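Local coordinates for protein RNase III inhibitor (Mycobacterium tuberculosis, PDB 5M3I) that belongs to the macro domain family, whose members share a compact alpha/beta fold with a central mixed beta-sheet, at residues L20-T24 with E25-N29; I107-I110 with R111-E115. One frame throughout, in Å; residues are numbered along the deposited sequence.

Interaction 1 of 2, residues L20-T24 with E25-N29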
loop_
_atom_site.group_PDB
_atom_site.type_symbol
_atom_site.label_atom_id
_atom_site.label_comp_id
_atom_site.label_asym_id
_atom_site.label_seq_id
_atom_site.Cartn_x
_atom_site.Cartn_y
_atom_site.Cartn_z
ATOM N N LEU A 20 0.794 4.867 9.843
ATOM C CA LEU A 20 1.132 3.685 10.639
ATOM C C LEU A 20 0.351 3.562 11.952
ATOM O O LEU A 20 0.285 2.472 12.531
ATOM C CB LEU A 20 2.621 3.611 10.925
ATOM C CG LEU A 20 3.435 2.997 9.777
ATOM C CD1 LEU A 20 3.503 3.963 8.621
ATOM C CD2 LEU A 20 4.835 2.677 10.227
ATOM N N ARG A 21 -0.283 4.641 12.398
ATOM C CA ARG A 21 -1.136 4.576 13.589
ATOM C C ARG A 21 -2.597 4.427 13.255
ATOM O O ARG A 21 -3.454 4.576 14.117
ATOM C CB ARG A 21 -0.871 5.803 14.469
ATOM C CG ARG A 21 0.540 5.747 15.059
ATOM C CD ARG A 21 0.815 6.799 16.120
ATOM N NE ARG A 21 1.385 6.168 17.317
ATOM C CZ ARG A 21 0.694 5.745 18.391
ATOM N NH1 ARG A 21 -0.641 5.886 18.485
ATOM N NH2 ARG A 21 1.354 5.177 19.400
ATOM N N ALA A 22 -2.907 4.160 11.998
ATOM C CA ALA A 22 -4.292 3.971 11.606
ATOM C C ALA A 22 -4.868 2.772 12.343
ATOM O O ALA A 22 -4.185 1.766 12.564
ATOM C CB ALA A 22 -4.407 3.787 10.114
ATOM N N ASP A 23 -6.130 2.896 12.718
ATOM C CA ASP A 23 -6.830 1.836 13.423
ATOM C C ASP A 23 -7.582 0.985 12.396
ATOM O O ASP A 23 -8.817 0.970 12.364
ATOM C CB ASP A 23 -7.795 2.455 14.456
ATOM C CG ASP A 23 -8.507 1.407 15.304
ATOM O OD1 ASP A 23 -7.888 0.362 15.642
ATOM O OD2 ASP A 23 -9.695 1.629 15.621
ATOM N N THR A 24 -6.818 0.320 11.536
ATOM C CA THR A 24 -7.390 -0.488 10.473
ATOM C C THR A 24 -6.798 -1.885 10.507
ATOM O O THR A 24 -5.772 -2.163 11.129
ATOM C CB THR A 24 -7.183 0.142 9.066
ATOM O OG1 THR A 24 -5.791 0.345 8.822
ATOM C CG2 THR A 24 -7.913 1.463 8.952
ATOM N N GLU A 25 -7.475 -2.771 9.829
ATOM C CA GLU A 25 -7.075 -4.169 9.768
ATOM C C GLU A 25 -5.863 -4.371 8.850
ATOM O O GLU A 25 -5.040 -5.245 9.102
ATOM C CB GLU A 25 -8.283 -4.943 9.269
ATOM C CG GLU A 25 -8.180 -6.427 9.414
ATOM C CD GLU A 25 -9.506 -7.132 9.115
ATOM O OE1 GLU A 25 -9.456 -8.254 8.553
ATOM O OE2 GLU A 25 -10.567 -6.565 9.447
ATOM N N ALA A 26 -5.761 -3.553 7.786
ATOM C CA ALA A 26 -4.606 -3.570 6.884
ATOM C C ALA A 26 -4.015 -2.175 6.704
ATOM O O ALA A 26 -4.718 -1.168 6.791
ATOM C CB ALA A 26 -4.989 -4.138 5.532
ATOM N N LEU A 27 -2.710 -2.140 6.467
ATOM C CA LEU A 27 -2.037 -0.914 6.049
ATOM C C LEU A 27 -1.411 -1.161 4.709
ATOM O O LEU A 27 -0.819 -2.218 4.512
ATOM C CB LEU A 27 -0.943 -0.555 7.037
ATOM C CG LEU A 27 -1.326 -0.443 8.505
ATOM C CD1 LEU A 27 -0.071 -0.160 9.314
ATOM C CD2 LEU A 27 -2.328 0.668 8.699
ATOM N N VAL A 28 -1.520 -0.193 3.799
ATOM C CA VAL A 28 -0.798 -0.230 2.534
ATOM C C VAL A 28 0.520 0.574 2.568
ATOM O O VAL A 28 0.584 1.707 3.045
ATOM C CB VAL A 28 -1.655 0.281 1.401
ATOM C CG1 VAL A 28 -0.880 0.240 0.084
ATOM C CG2 VAL A 28 -2.941 -0.518 1.299
ATOM N N ASN A 29 1.578 -0.065 2.107
ATOM C CA ASN A 29 2.893 0.512 1.974
ATOM C C ASN A 29 3.196 0.630 0.457
ATOM O O ASN A 29 2.636 -0.116 -0.334
ATOM C CB ASN A 29 3.889 -0.416 2.661
ATOM C CG ASN A 29 5.312 0.122 2.680
ATOM O OD1 ASN A 29 5.552 1.313 2.520
ATOM N ND2 ASN A 29 6.268 -0.782 2.841
#
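Thr24 and Leu27 meet where the loop after strand 12-14 runs into strand 26-31, and they illustrate how a chain entering the middle of a sheet can bond to itself as it straightens. From CB of Thr24 the side chain divides. CB itself lies 3.6 Å from Ala26 O, and the hydroxyl goes on to reach that oxygen, Thr24 OG1 donating to Ala26 O at 2.8 Å. The approach is from above the carbonyl plane, 43° out of it, instead of along a lone pair. A chi1 of 57° sets OG1 between the backbone N and the carbonyl carbon of its own residue, and this places it over the chain two residues ahead. The hydroxyl oxygen also touches the leucine, with Thr24 OG1 3.5 Å from Leu27 CD2. The other branch, CG2, is turned beside the backbone N, and the threonine side chain packs on Ser120 and Ala122 of strand 120-123.

Leu27 reaches back over the turn with both methyls. CD2 rests on the loop, 4.0 Å from Ala22 CB, while CD1 comes to 4.2 Å from Leu20 O. Ala22 in turn touches Ala122 and Tyr157, and Leu20 and Leu27 both pack on Phe45 of helix 40-48, outside the two segments.

Between Ala22 and Thr24 the chain makes an inverse gamma turn centred on Asp23, spanned by a weak bond from Thr24 N to Ala22 O at 3.2 Å. One hydroxyl thus serves two neighbours of different character: it donates a hydrogen bond to a backbone carbonyl two residues further along the chain, while a leucine methyl lies against it, consistent with a buried threonine whose polar need is met locally at the start of a core strand.

Interaction 2 of 2, residues I107-I110 with R111-E115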
loop_
_atom_site.group_PDB
_atom_site.type_symbol
_atom_site.label_atom_id
_atom_site.label_comp_id
_atom_site.label_asym_id
_atom_site.label_seq_id
_atom_site.Cartn_x
_atom_site.Cartn_y
_atom_site.Cartn_z
ATOM N N ILE A 107 -6.086 -3.159 -9.163
ATOM C CA ILE A 107 -6.801 -4.364 -9.496
ATOM C C ILE A 107 -6.467 -5.450 -8.464
ATOM O O ILE A 107 -7.373 -6.081 -7.923
ATOM C CB ILE A 107 -6.489 -4.850 -10.938
ATOM C CG1 ILE A 107 -7.080 -3.868 -11.977
ATOM C CG2 ILE A 107 -7.084 -6.257 -11.165
ATOM C CD1 ILE A 107 -6.650 -4.117 -13.429
ATOM N N ASP A 108 -5.173 -5.665 -8.186
ATOM C CA ASP A 108 -4.804 -6.728 -7.278
ATOM C C ASP A 108 -5.071 -6.342 -5.831
ATOM O O ASP A 108 -5.295 -7.222 -4.991
ATOM C CB ASP A 108 -3.376 -7.149 -7.466
ATOM C CG ASP A 108 -3.092 -8.508 -6.881
ATOM O OD1 ASP A 108 -3.742 -9.486 -7.288
ATOM O OD2 ASP A 108 -2.177 -8.651 -6.046
ATOM N N LEU A 109 -5.003 -5.058 -5.507
ATOM C CA LEU A 109 -5.334 -4.634 -4.160
ATOM C C LEU A 109 -6.791 -5.016 -3.825
ATOM O O LEU A 109 -7.040 -5.487 -2.720
ATOM C CB LEU A 109 -5.173 -3.128 -3.974
ATOM C CG LEU A 109 -5.553 -2.597 -2.578
ATOM C CD1 LEU A 109 -4.693 -3.200 -1.473
ATOM C CD2 LEU A 109 -5.425 -1.073 -2.553
ATOM N N ILE A 110 -7.717 -4.787 -4.760
ATOM C CA ILE A 110 -9.102 -5.131 -4.550
ATOM C C ILE A 110 -9.236 -6.642 -4.372
ATOM O O ILE A 110 -9.937 -7.112 -3.485
ATOM C CB ILE A 110 -9.944 -4.717 -5.761
ATOM C CG1 ILE A 110 -10.092 -3.194 -5.803
ATOM C CG2 ILE A 110 -11.302 -5.390 -5.756
ATOM C CD1 ILE A 110 -10.618 -2.708 -7.141
ATOM N N ARG A 111 -8.588 -7.386 -5.243
ATOM C CA ARG A 111 -8.636 -8.832 -5.188
ATOM C C ARG A 111 -8.136 -9.338 -3.829
ATOM O O ARG A 111 -8.716 -10.194 -3.242
ATOM C CB ARG A 111 -7.789 -9.432 -6.312
ATOM C CG ARG A 111 -7.885 -10.954 -6.397
ATOM C CD ARG A 111 -6.882 -11.562 -7.373
ATOM N NE ARG A 111 -5.501 -11.377 -6.911
ATOM C CZ ARG A 111 -4.914 -12.016 -5.887
ATOM N NH1 ARG A 111 -5.564 -12.925 -5.177
ATOM N NH2 ARG A 111 -3.653 -11.736 -5.575
ATOM N N VAL A 112 -7.065 -8.764 -3.323
ATOM C CA VAL A 112 -6.486 -9.225 -2.079
ATOM C C VAL A 112 -7.401 -8.918 -0.874
ATOM O O VAL A 112 -7.468 -9.695 0.089
ATOM C CB VAL A 112 -5.068 -8.622 -1.934
ATOM C CG1 VAL A 112 -4.547 -8.661 -0.513
ATOM C CG2 VAL A 112 -4.120 -9.339 -2.881
ATOM N N ILE A 113 -8.021 -7.741 -0.885
ATOM C CA ILE A 113 -8.909 -7.349 0.193
ATOM C C ILE A 113 -10.088 -8.314 0.247
ATOM O O ILE A 113 -10.545 -8.640 1.331
ATOM C CB ILE A 113 -9.338 -5.859 0.067
ATOM C CG1 ILE A 113 -8.169 -4.952 0.489
ATOM C CG2 ILE A 113 -10.557 -5.549 0.923
ATOM C CD1 ILE A 113 -8.243 -3.540 -0.012
ATOM N N ARG A 114 -10.600 -8.700 -0.916
ATOM C CA ARG A 114 -11.724 -9.659 -1.001
ATOM C C ARG A 114 -11.307 -11.018 -0.495
ATOM O O ARG A 114 -11.935 -11.572 0.401
ATOM C CB ARG A 114 -12.201 -9.807 -2.408
ATOM C CG ARG A 114 -13.112 -8.683 -2.835
ATOM C CD ARG A 114 -13.434 -8.762 -4.321
ATOM N NE ARG A 114 -14.318 -7.658 -4.682
ATOM C CZ ARG A 114 -14.468 -7.161 -5.909
ATOM N NH1 ARG A 114 -13.763 -7.635 -6.957
ATOM N NH2 ARG A 114 -15.319 -6.148 -6.087
ATOM N N GLU A 115 -10.216 -11.516 -1.064
ATOM C CA GLU A 115 -9.699 -12.821 -0.698
ATOM C C GLU A 115 -9.363 -12.992 0.768
ATOM O O GLU A 115 -9.665 -14.029 1.331
ATOM C CB GLU A 115 -8.534 -13.243 -1.593
ATOM C CG GLU A 115 -9.110 -13.707 -2.916
ATOM C CD GLU A 115 -8.070 -14.123 -3.908
ATOM O OE1 GLU A 115 -6.862 -14.118 -3.551
ATOM O OE2 GLU A 115 -8.449 -14.440 -5.062
#
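Contacts between successive turns of one helix make up this interaction, in the last part of helix 99-115, which packs against helix 135-147. Four backbone bonds form the frame, with the amides of residues 111 to 114 each donating to the carbonyl four residues earlier; Val112 N to Asp108 O, at 2.9 Å, is one of them.

On one flank Asp108 and Arg111 run alongside each other in the same direction. Arg111 bends at chi3 (66°) and turns its guanidinium edge to the acid, gripping a single oxygen side-on: Arg111 NE lies 2.6 Å and Arg111 NH2 2.8 Å from Asp108 OD1. The two planes are 39° apart, so the pairing is not coplanar, and NH2 makes just a weak bond to OD2. That second oxygen accepts a hydrogen bond from Met70 N, which joins the helix to the chain just before strand 71-74.

Leu109 and Ile113 form the inner flank, with Leu109 CG 3.8 Å from Ile113 CD1, and both rest on Phe146. Further round, Ile110 CG2 lies over one face of the Arg114 guanidinium, 3.5 Å from Arg114 NH1, while Arg114 NH2 bonds to Gln148 O. A salt-bridged polar flank beside an apolar one is the pattern of an amphipathic helix, here covering the sheet of a macro domain's alpha/beta fold.

Overall arrangement
Interaction 1 comes first along the chain, at the entry to strand 26-31, and interaction 2 follows near the end of helix 99-115. Their centres lie about 16 Å apart, yet they touch: Val28 CG2 of the strand packs on Leu109 CD1 of the helix at 4.2 Å. Strand 26-31 runs inside the mixed sheet between strands 120-123 and 83-88, and helix 99-115 connects those same two strands along the chain. Val28 faces helix 99-115, whereas its neighbours Leu27 and Asn29 touch helix 40-48 on the other face of the sheet. Interaction 1 thus belongs to the sheet and interaction 2 to one helical layer of a three-layered alpha/beta/alpha sandwich, in which strand 26-31, an inner strand, meets helices on its two faces.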